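Local structure of teichoic acid D-alanine hydrolase (5ZH8) at residues Leu135-Gln139 and Lys306-Pro310; Pro315-Phe320 and Arg330-Lys336. The protein removes D-alanyl groups from wall teichoic acid and lipoteichoic acid of Staphylococcus aureus, acting as an esterase that influences methicillin resistance and cell wall structure. Residues are numbered along the deposited sequence.

Interaction 1. Residues Leu135-Gln139 and Lys306-Pro310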
ATOM      1  N   LEU A 135      11.544  16.998  17.857  1.00 42.48           N
ATOM      2  CA  LEU A 135      11.435  18.305  18.505  1.00 42.86           C
ATOM      3  C   LEU A 135      11.772  18.215  19.988  1.00 44.14           C
ATOM      4  O   LEU A 135      12.456  19.086  20.524  1.00 44.82           O
ATOM      5  CB  LEU A 135      10.035  18.890  18.322  1.00 42.69           C
ATOM      6  CG  LEU A 135       9.742  19.433  16.920  1.00 42.12           C
ATOM      7  CD1 LEU A 135       8.245  19.587  16.699  1.00 42.12           C
ATOM      8  CD2 LEU A 135      10.455  20.760  16.689  1.00 42.43           C
ATOM      9  N   LEU A 136      11.289  17.153  20.637  1.00 44.68           N
ATOM     10  CA  LEU A 136      11.585  16.896  22.040  1.00 45.87           C
ATOM     11  C   LEU A 136      13.074  16.656  22.249  1.00 46.33           C
ATOM     12  O   LEU A 136      13.643  17.125  23.229  1.00 47.10           O
ATOM     13  CB  LEU A 136      10.777  15.691  22.542  1.00 46.65           C
ATOM     14  CG  LEU A 136       9.261  15.883  22.681  1.00 46.72           C
ATOM     15  CD1 LEU A 136       8.583  14.552  22.967  1.00 47.34           C
ATOM     16  CD2 LEU A 136       8.927  16.902  23.766  1.00 47.68           C
ATOM     17  N   LEU A 137      13.691  15.924  21.326  1.00 46.10           N
ATOM     18  CA  LEU A 137      15.146  15.703  21.328  1.00 46.81           C
ATOM     19  C   LEU A 137      15.906  17.017  21.260  1.00 46.75           C
ATOM     20  O   LEU A 137      16.771  17.282  22.088  1.00 47.72           O
ATOM     21  CB  LEU A 137      15.578  14.831  20.147  1.00 46.64           C
ATOM     22  CG  LEU A 137      15.689  13.321  20.375  1.00 47.83           C
ATOM     23  CD1 LEU A 137      16.144  12.659  19.084  1.00 47.89           C
ATOM     24  CD2 LEU A 137      16.634  12.973  21.510  1.00 49.39           C
ATOM     25  N   LYS A 138      15.583  17.832  20.264  1.00 45.66           N
ATOM     26  CA  LYS A 138      16.245  19.118  20.090  1.00 45.90           C
ATOM     27  C   LYS A 138      16.070  19.986  21.333  1.00 46.35           C
ATOM     28  O   LYS A 138      17.024  20.622  21.794  1.00 47.13           O
ATOM     29  CB  LYS A 138      15.725  19.845  18.843  1.00 45.06           C
ATOM     30  CG  LYS A 138      16.379  21.202  18.589  1.00 45.87           C
ATOM     31  CD  LYS A 138      17.879  21.116  18.302  1.00 46.61           C
ATOM     32  CE  LYS A 138      18.143  20.682  16.864  1.00 46.28           C
ATOM     33  NZ  LYS A 138      19.500  20.101  16.695  1.00 47.37           N
ATOM     34  N   GLN A 139      14.855  20.001  21.876  1.00 45.90           N
ATOM     35  CA  GLN A 139      14.593  20.714  23.120  1.00 46.94           C
ATOM     36  C   GLN A 139      15.527  20.249  24.242  1.00 48.04           C
ATOM     37  O   GLN A 139      16.120  21.070  24.940  1.00 49.20           O
ATOM     38  CB  GLN A 139      13.143  20.531  23.546  1.00 46.95           C
ATOM     39  CG  GLN A 139      12.161  21.414  22.795  1.00 46.35           C
ATOM     40  CD  GLN A 139      10.716  21.070  23.116  1.00 46.41           C
ATOM     41  OE1 GLN A 139      10.432  20.013  23.684  1.00 46.42           O
ATOM     42  NE2 GLN A 139       9.796  21.959  22.750  1.00 46.53           N
ATOM     43  N   LYS A 306       8.794  29.747  17.617  1.00 52.56           N
ATOM     44  CA  LYS A 306       8.077  29.608  18.869  1.00 53.71           C
ATOM     45  C   LYS A 306       8.600  28.516  19.754  1.00 52.26           C
ATOM     46  O   LYS A 306       8.262  28.457  20.893  1.00 53.40           O
ATOM     47  CB  LYS A 306       6.604  29.391  18.643  1.00 54.92           C
ATOM     48  CG  LYS A 306       5.822  30.668  18.493  1.00 57.90           C
ATOM     49  CD  LYS A 306       4.437  30.532  19.081  1.00 59.73           C
ATOM     50  CE  LYS A 306       3.456  31.438  18.361  1.00 61.56           C
ATOM     51  NZ  LYS A 306       2.043  31.052  18.592  1.00 62.35           N
ATOM     52  N   LEU A 307       9.369  27.607  19.215  1.00 50.28           N
ATOM     53  CA  LEU A 307      10.004  26.577  20.043  1.00 49.50           C
ATOM     54  C   LEU A 307      11.488  26.824  20.241  1.00 49.36           C
ATOM     55  O   LEU A 307      12.029  26.502  21.292  1.00 49.70           O
ATOM     56  CB  LEU A 307       9.832  25.194  19.421  1.00 48.08           C
ATOM     57  CG  LEU A 307       8.451  24.572  19.492  1.00 48.03           C
ATOM     58  CD1 LEU A 307       8.576  23.136  19.011  1.00 47.11           C
ATOM     59  CD2 LEU A 307       7.865  24.633  20.896  1.00 49.23           C
ATOM     60  N   PHE A 308      12.149  27.349  19.209  1.00 48.84           N
ATOM     61  CA  PHE A 308      13.565  27.669  19.275  1.00 49.11           C
ATOM     62  C   PHE A 308      13.849  29.029  18.640  1.00 50.23           C
ATOM     63  O   PHE A 308      13.057  29.540  17.841  1.00 50.32           O
ATOM     64  CB  PHE A 308      14.398  26.606  18.556  1.00 47.57           C
ATOM     65  CG  PHE A 308      13.962  25.190  18.819  1.00 46.33           C
ATOM     66  CD1 PHE A 308      14.269  24.559  20.024  1.00 46.58           C
ATOM     67  CD2 PHE A 308      13.266  24.478  17.855  1.00 44.91           C
ATOM     68  CE1 PHE A 308      13.891  23.250  20.257  1.00 45.61           C
ATOM     69  CE2 PHE A 308      12.888  23.168  18.080  1.00 44.03           C
ATOM     70  CZ  PHE A 308      13.198  22.555  19.284  1.00 44.52           C
ATOM     71  N   SER A 309      14.997  29.601  18.998  1.00 51.31           N
ATOM     72  CA  SER A 309      15.527  30.793  18.338  1.00 52.56           C
ATOM     73  C   SER A 309      15.809  30.540  16.850  1.00 51.44           C
ATOM     74  O   SER A 309      15.905  29.389  16.418  1.00 50.15           O
ATOM     75  CB  SER A 309      16.828  31.206  19.015  1.00 54.20           C
ATOM     76  OG  SER A 309      17.778  30.159  18.919  1.00 53.63           O
ATOM     77  N   PRO A 310      15.944  31.614  16.058  1.00 52.33           N
ATOM     78  CA  PRO A 310      16.240  31.431  14.629  1.00 51.78           C
ATOM     79  C   PRO A 310      17.542  30.659  14.342  1.00 51.37           C
ATOM     80  O   PRO A 310      17.585  29.860  13.406  1.00 49.92           O
ATOM     81  CB  PRO A 310      16.323  32.869  14.103  1.00 53.73           C
ATOM     82  CG  PRO A 310      15.494  33.672  15.040  1.00 54.78           C
ATOM     83  CD  PRO A 310      15.664  33.025  16.385  1.00 54.32           C
TER
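L135-Q139 is one turn of helix 129-142, closed by the Q139 N to L135 O hydrogen bond of 2.9 Å. K306-P310 is mostly loop. It leads from helix 292-303 to helix 310-318, with S309 at the N-cap position of the latter. The backbones stay well apart: the nearest CA atoms, of Q139 and F308, are 8.0 Å from each other. Side chains fill the gap. F308 points toward the helix and supplies the largest covered area. K138 CG lies over one face of its ring, 3.9 Å from the centroid, as a CH-pi contact. The contact belongs to the helical part of the beta-lactamase fold, where the loop before helix 310-318 packs on helix 129-142. L135 also touches I302 of helix 292-303 and I239 of helix 231-240. L135 CD2 sits at the edge of the F308 ring, 3.7 Å from F308 CE2. The same methyl is 3.8 Å from L307 CD1. Q139 packs its CG 3.6 Å from F308 CE1, while its amide NE2 hydrogen-bonds to K238 O.

Interaction 2. Residues Pro315-Phe320 and Arg330-Lys336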
ATOM      1  N   PRO A 315      18.629  26.173  10.681  1.00 44.07           N
ATOM      2  CA  PRO A 315      19.334  24.972  10.221  1.00 44.10           C
ATOM      3  C   PRO A 315      18.513  23.697  10.395  1.00 42.89           C
ATOM      4  O   PRO A 315      18.508  22.842   9.505  1.00 42.41           O
ATOM      5  CB  PRO A 315      20.582  24.913  11.111  1.00 44.98           C
ATOM      6  CG  PRO A 315      20.678  26.242  11.772  1.00 45.93           C
ATOM      7  CD  PRO A 315      19.301  26.798  11.833  1.00 45.06           C
ATOM      8  N   LEU A 316      17.824  23.577  11.529  1.00 42.63           N
ATOM      9  CA  LEU A 316      16.952  22.439  11.773  1.00 41.87           C
ATOM     10  C   LEU A 316      15.982  22.257  10.610  1.00 41.39           C
ATOM     11  O   LEU A 316      15.802  21.146  10.126  1.00 41.12           O
ATOM     12  CB  LEU A 316      16.181  22.626  13.086  1.00 41.79           C
ATOM     13  CG  LEU A 316      15.040  21.651  13.395  1.00 40.85           C
ATOM     14  CD1 LEU A 316      15.552  20.219  13.425  1.00 40.58           C
ATOM     15  CD2 LEU A 316      14.386  22.060  14.715  1.00 41.06           C
ATOM     16  N   LEU A 317      15.386  23.357  10.154  1.00 41.74           N
ATOM     17  CA  LEU A 317      14.405  23.323   9.067  1.00 41.21           C
ATOM     18  C   LEU A 317      15.004  23.350   7.657  1.00 42.09           C
ATOM     19  O   LEU A 317      14.354  22.874   6.725  1.00 42.13           O
ATOM     20  CB  LEU A 317      13.414  24.492   9.190  1.00 41.22           C
ATOM     21  CG  LEU A 317      12.538  24.593  10.449  1.00 40.74           C
ATOM     22  CD1 LEU A 317      11.507  25.699  10.264  1.00 41.12           C
ATOM     23  CD2 LEU A 317      11.853  23.282  10.790  1.00 39.68           C
ATOM     24  N   HIS A 318      16.195  23.925   7.468  1.00 43.20           N
ATOM     25  CA  HIS A 318      16.680  24.206   6.098  1.00 44.03           C
ATOM     26  C   HIS A 318      18.091  23.745   5.711  1.00 45.20           C
ATOM     27  O   HIS A 318      18.406  23.714   4.523  1.00 46.20           O
ATOM     28  CB  HIS A 318      16.561  25.700   5.821  1.00 44.89           C
ATOM     29  CG  HIS A 318      15.184  26.241   6.033  1.00 44.17           C
ATOM     30  ND1 HIS A 318      14.069  25.667   5.468  1.00 42.98           N
ATOM     31  CD2 HIS A 318      14.743  27.315   6.728  1.00 44.63           C
ATOM     32  CE1 HIS A 318      13.000  26.366   5.802  1.00 42.98           C
ATOM     33  NE2 HIS A 318      13.380  27.371   6.566  1.00 43.87           N
ATOM     34  N   GLU A 319      18.937  23.403   6.682  1.00 45.54           N
ATOM     35  CA  GLU A 319      20.315  23.018   6.380  1.00 46.82           C
ATOM     36  C   GLU A 319      20.367  21.545   6.035  1.00 46.18           C
ATOM     37  O   GLU A 319      19.904  20.716   6.814  1.00 45.31           O
ATOM     38  CB  GLU A 319      21.242  23.305   7.568  1.00 47.74           C
ATOM     39  CG  GLU A 319      22.701  22.921   7.326  1.00 49.69           C
ATOM     40  CD  GLU A 319      23.621  23.342   8.457  1.00 50.82           C
ATOM     41  OE1 GLU A 319      23.658  24.536   8.813  1.00 51.83           O
ATOM     42  OE2 GLU A 319      24.332  22.477   8.993  1.00 51.27           O
ATOM     43  N   PHE A 320      20.930  21.216   4.874  1.00 47.05           N
ATOM     44  CA  PHE A 320      21.181  19.820   4.522  1.00 46.93           C
ATOM     45  C   PHE A 320      22.420  19.666   3.660  1.00 49.11           C
ATOM     46  O   PHE A 320      22.746  20.552   2.874  1.00 50.64           O
ATOM     47  CB  PHE A 320      19.955  19.174   3.864  1.00 45.47           C
ATOM     48  CG  PHE A 320      19.731  19.558   2.434  1.00 46.02           C
ATOM     49  CD1 PHE A 320      19.289  20.828   2.104  1.00 45.99           C
ATOM     50  CD2 PHE A 320      19.903  18.627   1.420  1.00 46.79           C
ATOM     51  CE1 PHE A 320      19.052  21.173   0.782  1.00 46.89           C
ATOM     52  CE2 PHE A 320      19.668  18.962   0.099  1.00 47.63           C
ATOM     53  CZ  PHE A 320      19.237  20.237  -0.223  1.00 47.60           C
ATOM     54  N   ARG A 330      16.033  14.738   8.978  1.00 43.84           N
ATOM     55  CA  ARG A 330      16.508  15.036  10.325  1.00 43.88           C
ATOM     56  C   ARG A 330      15.319  15.186  11.272  1.00 43.16           C
ATOM     57  O   ARG A 330      14.257  15.692  10.882  1.00 42.33           O
ATOM     58  CB  ARG A 330      17.380  16.305  10.366  1.00 44.08           C
ATOM     59  CG  ARG A 330      16.614  17.633  10.440  1.00 43.12           C
ATOM     60  CD  ARG A 330      15.810  17.921   9.172  1.00 42.36           C
ATOM     61  NE  ARG A 330      16.663  17.822   7.996  1.00 42.93           N
ATOM     62  CZ  ARG A 330      17.579  18.719   7.655  1.00 43.49           C
ATOM     63  NH1 ARG A 330      17.766  19.819   8.377  1.00 43.44           N
ATOM     64  NH2 ARG A 330      18.315  18.515   6.577  1.00 44.48           N
ATOM     65  N   TYR A 331      15.503  14.738  12.513  1.00 43.54           N
ATOM     66  CA  TYR A 331      14.518  14.948  13.578  1.00 43.18           C
ATOM     67  C   TYR A 331      13.081  14.647  13.142  1.00 42.58           C
ATOM     68  O   TYR A 331      12.158  15.399  13.448  1.00 42.11           O
ATOM     69  CB  TYR A 331      14.650  16.375  14.139  1.00 42.56           C
ATOM     70  CG  TYR A 331      15.952  16.584  14.871  1.00 43.60           C
ATOM     71  CD1 TYR A 331      16.099  16.168  16.198  1.00 44.20           C
ATOM     72  CD2 TYR A 331      17.054  17.172  14.240  1.00 44.11           C
ATOM     73  CE1 TYR A 331      17.292  16.351  16.879  1.00 45.02           C
ATOM     74  CE2 TYR A 331      18.252  17.352  14.916  1.00 44.99           C
ATOM     75  CZ  TYR A 331      18.364  16.937  16.232  1.00 45.41           C
ATOM     76  OH  TYR A 331      19.547  17.111  16.910  1.00 46.50           O
ATOM     77  N   GLY A 332      12.913  13.548  12.415  1.00 43.22           N
ATOM     78  CA  GLY A 332      11.590  13.076  12.014  1.00 43.25           C
ATOM     79  C   GLY A 332      10.989  13.649  10.743  1.00 42.89           C
ATOM     80  O   GLY A 332       9.831  13.377  10.451  1.00 43.36           O
ATOM     81  N   PHE A 333      11.746  14.431   9.978  1.00 43.16           N
ATOM     82  CA  PHE A 333      11.208  15.043   8.749  1.00 42.68           C
ATOM     83  C   PHE A 333      12.290  15.358   7.722  1.00 42.81           C
ATOM     84  O   PHE A 333      13.479  15.269   8.010  1.00 43.37           O
ATOM     85  CB  PHE A 333      10.427  16.308   9.097  1.00 42.48           C
ATOM     86  CG  PHE A 333      11.297  17.491   9.412  1.00 43.04           C
ATOM     87  CD1 PHE A 333      11.824  17.671  10.695  1.00 43.40           C
ATOM     88  CD2 PHE A 333      11.597  18.420   8.429  1.00 43.39           C
ATOM     89  CE1 PHE A 333      12.632  18.755  10.980  1.00 43.90           C
ATOM     90  CE2 PHE A 333      12.412  19.507   8.708  1.00 43.94           C
ATOM     91  CZ  PHE A 333      12.927  19.674   9.984  1.00 44.13           C
ATOM     92  N   TYR A 334      11.856  15.735   6.528  1.00 42.53           N
ATOM     93  CA  TYR A 334      12.753  15.959   5.398  1.00 43.04           C
ATOM     94  C   TYR A 334      12.877  17.432   5.034  1.00 42.58           C
ATOM     95  O   TYR A 334      11.879  18.117   4.872  1.00 41.53           O
ATOM     96  CB  TYR A 334      12.224  15.210   4.179  1.00 43.47           C
ATOM     97  CG  TYR A 334      12.246  13.710   4.313  1.00 44.14           C
ATOM     98  CD1 TYR A 334      13.363  12.987   3.933  1.00 45.37           C
ATOM     99  CD2 TYR A 334      11.142  13.010   4.806  1.00 43.75           C
ATOM    100  CE1 TYR A 334      13.396  11.608   4.047  1.00 46.21           C
ATOM    101  CE2 TYR A 334      11.167  11.629   4.922  1.00 44.39           C
ATOM    102  CZ  TYR A 334      12.294  10.936   4.538  1.00 45.71           C
ATOM    103  OH  TYR A 334      12.338   9.566   4.644  1.00 47.31           O
ATOM    104  N   ALA A 335      14.113  17.902   4.905  1.00 43.43           N
ATOM    105  CA  ALA A 335      14.401  19.172   4.253  1.00 43.95           C
ATOM    106  C   ALA A 335      14.915  18.860   2.858  1.00 44.90           C
ATOM    107  O   ALA A 335      15.994  18.293   2.712  1.00 45.59           O
ATOM    108  CB  ALA A 335      15.436  19.954   5.037  1.00 44.50           C
ATOM    109  N   LYS A 336      14.132  19.215   1.842  1.00 45.10           N
ATOM    110  CA  LYS A 336      14.472  18.912   0.453  1.00 46.54           C
ATOM    111  C   LYS A 336      14.749  20.197  -0.343  1.00 47.32           C
ATOM    112  O   LYS A 336      14.566  21.297   0.179  1.00 47.15           O
ATOM    113  CB  LYS A 336      13.347  18.100  -0.186  1.00 46.48           C
ATOM    114  CG  LYS A 336      12.978  16.839   0.585  1.00 46.09           C
ATOM    115  CD  LYS A 336      11.869  16.067  -0.113  1.00 46.33           C
ATOM    116  CE  LYS A 336      12.034  14.567   0.044  1.00 47.08           C
ATOM    117  NZ  LYS A 336      13.196  14.054  -0.740  1.00 48.72           N
TER
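A beta hairpin of the large antiparallel sheet of the beta-lactamase fold packs here against the end of helix 310-318. Its tight turn, R330-F333, is type I'. The backbone angles of G332 would jam a CB against the carbonyl O before it. Y331 and F333 both point toward the helix, and L316 fills the hollow between their rings. L316 CD1 lies 3.5 Å from Y331 CD2 and 4.1 Å from F333 CE1. L317 meets F333 as well, with CD2 3.8 Å from F333 CZ. The small A335 lets the two backbones come close: its CA is 5.8 Å from that of H318, and A335 CB rests 3.5 Å from L317 O. Farther along, F320 covers A335, and A335 O lies over one face of the F320 ring. R330 reaches to the end of the helix, and the edge of its guanidinium faces the carbonyls there. NH1 of R330 donates to L316 O at 2.9 Å and to E319 O at 2.8 Å, while R330 NH2 donates to E319 O at 2.7 Å.

Overall arrangement
After the N-terminal helices and the first strands of the large sheet, the chain enters helix 129-142. It then runs through 166 residues, with far more helix than strand, before K306-P310 returns to L135-Q139. Interaction 1 closes this long loop. Interaction 2 follows in series and closes a short one of nine residues, so the two loops neither nest nor cross. Helix 310-318 links them: it starts at the end of interaction 1 and carries the first segment of interaction 2. The centres of the two contacts are about 13 Å apart, and the contacts touch. F308 packs on L316, L137 packs on Y331, and K138 NZ probably hydrogen-bonds to Y331 OH. Together they tie the helical part of the fold to the edge of the large antiparallel sheet.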